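Local coordinates for phenylacetate-CoA oxygenase subunit PaaB (PDB 3EGR), which serves as a subunit of the phenylacetate-CoA oxygenase, an enzyme of phenylacetic acid degradation, at the interface of chains A and B. Residues are numbered along the deposited sequence; one frame, centred on the assembly and turned at random. Chains: chain A/B, phenylacetate-CoA oxygenase subunit PaaB.

Contact 1: the interface of chains A and B. Residues chain A 61-64; chain B 37, 53-55.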
loop_
_atom_site.group_PDB
_atom_site.type_symbol
_atom_site.label_atom_id
_atom_site.label_comp_id
_atom_site.label_asym_id
_atom_site.label_seq_id
_atom_site.Cartn_x
_atom_site.Cartn_y
_atom_site.Cartn_z
ATOM N N ILE A 61 -6.901 0.706 1.132
ATOM C CA ILE A 61 -7.964 1.345 1.907
ATOM C C ILE A 61 -8.553 0.363 2.907
ATOM O O ILE A 61 -8.947 -0.718 2.526
ATOM C CB ILE A 61 -9.114 1.851 0.965
ATOM C CG1 ILE A 61 -8.601 2.969 0.051
ATOM C CG2 ILE A 61 -10.267 2.370 1.763
ATOM C CD1 ILE A 61 -9.363 3.111 -1.228
ATOM N N THR A 62 -8.610 0.740 4.172
ATOM C CA THR A 62 -9.348 -0.004 5.186
ATOM C C THR A 62 -10.577 0.838 5.558
ATOM O O THR A 62 -10.441 2.006 5.962
ATOM C CB THR A 62 -8.485 -0.199 6.431
ATOM O OG1 THR A 62 -7.194 -0.672 6.035
ATOM C CG2 THR A 62 -9.112 -1.174 7.400
ATOM N N ALA A 63 -11.769 0.255 5.390
ATOM C CA ALA A 63 -13.040 0.925 5.698
ATOM C C ALA A 63 -13.524 0.548 7.086
ATOM O O ALA A 63 -13.153 -0.489 7.626
ATOM C CB ALA A 63 -14.076 0.572 4.689
ATOM N N SER A 64 -14.323 1.417 7.681
ATOM C CA SER A 64 -14.974 1.097 8.931
ATOM C C SER A 64 -16.076 0.052 8.662
ATOM O O SER A 64 -16.615 -0.031 7.545
ATOM C CB SER A 64 -15.568 2.351 9.534
ATOM O OG SER A 64 -16.344 3.020 8.556
ATOM N N LEU B 37 -8.645 4.042 12.434
ATOM C CA LEU B 37 -10.093 4.182 12.324
ATOM C C LEU B 37 -10.703 4.697 13.638
ATOM O O LEU B 37 -11.491 5.633 13.617
ATOM C CB LEU B 37 -10.735 2.877 11.850
ATOM C CG LEU B 37 -10.594 2.586 10.340
ATOM C CD1 LEU B 37 -10.913 1.125 9.988
ATOM C CD2 LEU B 37 -11.464 3.543 9.517
ATOM N N ILE B 53 -15.851 5.721 7.339
ATOM C CA ILE B 53 -14.487 6.235 7.386
ATOM C C ILE B 53 -13.562 5.320 6.594
ATOM O O ILE B 53 -13.621 4.085 6.728
ATOM C CB ILE B 53 -13.975 6.339 8.843
ATOM C CG1 ILE B 53 -14.999 7.115 9.699
ATOM C CG2 ILE B 53 -12.583 7.001 8.872
ATOM C CD1 ILE B 53 -14.633 7.249 11.167
ATOM N N TRP B 54 -12.734 5.922 5.748
ATOM C CA TRP B 54 -11.653 5.197 5.101
ATOM C C TRP B 54 -10.304 5.726 5.612
ATOM O O TRP B 54 -10.112 6.942 5.690
ATOM C CB TRP B 54 -11.684 5.404 3.582
ATOM C CG TRP B 54 -12.787 4.753 2.827
ATOM C CD1 TRP B 54 -13.707 3.881 3.301
ATOM C CD2 TRP B 54 -13.045 4.896 1.430
ATOM N NE1 TRP B 54 -14.540 3.473 2.285
ATOM C CE2 TRP B 54 -14.151 4.083 1.126
ATOM C CE3 TRP B 54 -12.442 5.630 0.405
ATOM C CZ2 TRP B 54 -14.670 3.982 -0.155
ATOM C CZ3 TRP B 54 -12.951 5.530 -0.864
ATOM C CH2 TRP B 54 -14.057 4.703 -1.137
ATOM N N VAL B 55 -9.378 4.812 5.917
ATOM C CA VAL B 55 -7.994 5.169 6.171
ATOM C C VAL B 55 -7.053 4.561 5.118
ATOM O O VAL B 55 -7.258 3.430 4.652
ATOM C CB VAL B 55 -7.541 4.775 7.597
ATOM C CG1 VAL B 55 -8.398 5.470 8.597
ATOM C CG2 VAL B 55 -7.564 3.234 7.828
#
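B:Trp54 lies beneath A:Ile61 and A:Ala63 where the short strand 62-63 of chain A runs antiparallel along strand 52-57 of chain B. This is a short antiparallel beta-pairing between two copies of the PaaB family protein, with the segment that follows the 3-10 helix 58-60 of one subunit laid as an arm along a strand of the other. The indole carries much of the apolar contact. The methyl branch CG2 of A:Ile61 stands over one face of the ring system, shifted toward its rim, 3.6 Å from B:Trp54 CG and in CH-pi contact with the five-membered ring. That branch points away from the backbone N of A:Ile61, while CG1 lies beside the N (chi1 -65°). Two residues on, A:Ala63 CB meets the pyrrole part of the same indole, 3.6 Å from B:Trp54 CD1, so alternate residues of the arm share one side chain.

A:Thr62 projects to the other side of the arm. Its CB packs on B:Val55 CG2, and its CG2 methyl meets CD1 of B:Leu37 at 3.9 Å, the two side chains crossing obliquely; helix 33-44 thereby helps to cover this side of the pairing. The backbone of A:Thr62 pairs reciprocally with B:Val55. A:Thr62 N donates to B:Val55 O at 3.0 Å, in the plane of the valine carbonyl; B:Val55 N returns a bond of 3.0 Å to A:Thr62 O, tilted slightly from the plane of the threonine carbonyl.

Beyond A:Ala63, A:Ser64 N gives a bond of 2.9 Å to B:Ile53 O. The pairing then passes to a side chain: B:Ile53 N donates almost straight to the hydroxyl OG of A:Ser64 at 3.0 Å (176° at H). With chi1 at 50°, OG sits between the backbone N and the carbonyl carbon of A:Ser64 and folds back toward B:Ile53, taking the acceptor role that a strand carbonyl would usually fill. A further OG contact to B:Ile53 O is weak.

Contact 2: the interface of chains A and B. Residues chain A 13, 56, 60-61; chain B 54-57.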
loop_
_atom_site.group_PDB
_atom_site.type_symbol
_atom_site.label_atom_id
_atom_site.label_comp_id
_atom_site.label_asym_id
_atom_site.label_seq_id
_atom_site.Cartn_x
_atom_site.Cartn_y
_atom_site.Cartn_z
ATOM N N PHE A 13 -9.406 10.141 -6.244
ATOM C CA PHE A 13 -9.882 11.295 -5.488
ATOM C C PHE A 13 -9.397 12.537 -6.204
ATOM O O PHE A 13 -8.227 12.599 -6.583
ATOM C CB PHE A 13 -9.319 11.288 -4.062
ATOM C CG PHE A 13 -9.557 10.001 -3.316
ATOM C CD1 PHE A 13 -8.744 8.900 -3.524
ATOM C CD2 PHE A 13 -10.586 9.890 -2.403
ATOM C CE1 PHE A 13 -8.960 7.720 -2.845
ATOM C CE2 PHE A 13 -10.805 8.705 -1.725
ATOM C CZ PHE A 13 -9.992 7.624 -1.952
ATOM N N VAL A 56 -5.108 5.669 -5.559
ATOM C CA VAL A 56 -4.775 4.753 -4.475
ATOM C C VAL A 56 -5.241 3.362 -4.867
ATOM O O VAL A 56 -6.409 3.182 -5.251
ATOM C CB VAL A 56 -5.511 5.134 -3.183
ATOM C CG1 VAL A 56 -4.986 4.334 -2.040
ATOM C CG2 VAL A 56 -5.366 6.620 -2.927
ATOM N N ALA A 60 -5.172 -0.686 -0.484
ATOM C CA ALA A 60 -4.575 0.185 0.527
ATOM C C ALA A 60 -5.620 0.823 1.460
ATOM O O ALA A 60 -5.259 1.418 2.467
ATOM C CB ALA A 60 -3.731 1.258 -0.153
ATOM N N ILE A 61 -6.901 0.706 1.132
ATOM C CA ILE A 61 -7.964 1.345 1.907
ATOM C C ILE A 61 -8.553 0.363 2.907
ATOM O O ILE A 61 -8.947 -0.718 2.526
ATOM C CB ILE A 61 -9.114 1.851 0.965
ATOM C CG1 ILE A 61 -8.601 2.969 0.051
ATOM C CG2 ILE A 61 -10.267 2.370 1.763
ATOM C CD1 ILE A 61 -9.363 3.111 -1.228
ATOM N N TRP B 54 -12.734 5.922 5.748
ATOM C CA TRP B 54 -11.653 5.197 5.101
ATOM C C TRP B 54 -10.304 5.726 5.612
ATOM O O TRP B 54 -10.112 6.942 5.690
ATOM C CB TRP B 54 -11.684 5.404 3.582
ATOM C CG TRP B 54 -12.787 4.753 2.827
ATOM C CD1 TRP B 54 -13.707 3.881 3.301
ATOM C CD2 TRP B 54 -13.045 4.896 1.430
ATOM N NE1 TRP B 54 -14.540 3.473 2.285
ATOM C CE2 TRP B 54 -14.151 4.083 1.126
ATOM C CE3 TRP B 54 -12.442 5.630 0.405
ATOM C CZ2 TRP B 54 -14.670 3.982 -0.155
ATOM C CZ3 TRP B 54 -12.951 5.530 -0.864
ATOM C CH2 TRP B 54 -14.057 4.703 -1.137
ATOM N N VAL B 55 -9.378 4.812 5.917
ATOM C CA VAL B 55 -7.994 5.169 6.171
ATOM C C VAL B 55 -7.053 4.561 5.118
ATOM O O VAL B 55 -7.258 3.430 4.652
ATOM C CB VAL B 55 -7.541 4.775 7.597
ATOM C CG1 VAL B 55 -8.398 5.470 8.597
ATOM C CG2 VAL B 55 -7.564 3.234 7.828
ATOM N N VAL B 56 -6.026 5.338 4.760
ATOM C CA VAL B 56 -5.008 4.959 3.783
ATOM C C VAL B 56 -3.658 5.455 4.248
ATOM O O VAL B 56 -3.532 6.621 4.586
ATOM C CB VAL B 56 -5.249 5.654 2.430
ATOM C CG1 VAL B 56 -4.438 4.988 1.379
ATOM C CG2 VAL B 56 -6.713 5.610 2.065
ATOM N N PRO B 57 -2.638 4.592 4.267
ATOM C CA PRO B 57 -1.299 5.088 4.532
ATOM C C PRO B 57 -0.901 6.099 3.478
ATOM O O PRO B 57 -1.163 5.875 2.290
ATOM C CB PRO B 57 -0.432 3.845 4.386
ATOM C CG PRO B 57 -1.331 2.720 4.622
ATOM C CD PRO B 57 -2.646 3.136 4.058
#
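The carbonyl O of A:Ala60 is flanked by carbon atoms from chain B, with B:Pro57 CD at 3.5 Å and the CG1 methyl of B:Val56 at 3.8 Å. These are packing contacts, made where the 3-10 helix 58-60 of one PaaB-family subunit rests against the end of strand 52-57 of the other. The patch is a largely apolar part of the two-fold contact between chains A and B, and its side chains interlock mainly as methyl branches and ring rims.

B:Val56 lies in the middle and uses its two branches on different neighbours. CG1 reaches across to CG1 of A:Val56 at 3.5 Å, the same methyl of the same residue meeting its symmetry mate, which puts this pair at the two-fold axis. In both valines CG1 is swung away from the backbone N (chi1 -171° in A:Val56, -165° in B:Val56), and this common rotamer brings the two methyls together. The CB of A:Ala60 packs more distantly on B:Val56 CG1. The other branch, CG2, touches the CG1 methylene of A:Ile61 at 3.8 Å; that isoleucine therefore bridges two alternate residues of strand 52-57, both on the same side of the strand, since its CG2 branch already lies on the indole of B:Trp54.

At the far end of this tryptophan the rim of the six-membered ring meets A:Phe13 from strand 9-15. The rings touch edge to edge with their planes nearly perpendicular, without stacking: A:Phe13 CZ is 3.8 Å from B:Trp54 CZ3, lying in the plane of the indole, while B:Trp54 CE3 lies in the plane of the phenyl ring. Little of A:Phe13 is hidden by chain B here, 7 Å², against 38 Å² for B:Val56.

Contact 1 and contact 2 are neighbouring parts of one two-fold interface, their C-alpha centres about 7 Å apart. They share A:Ile61, B:Trp54 and B:Val55, and both draw on strand 52-57 of chain B. The backbone pairing of contact 1 probably sets the register of the arm, and contact 2 continues it as hydrophobic packing toward the axis. Because every contact has a twin with the chains exchanged, each subunit both gives an arm and receives one. Such mutual exchange is consistent with a dimer within the deposited four-copy assembly, though the structure alone does not show which assembly functions in the oxygenase.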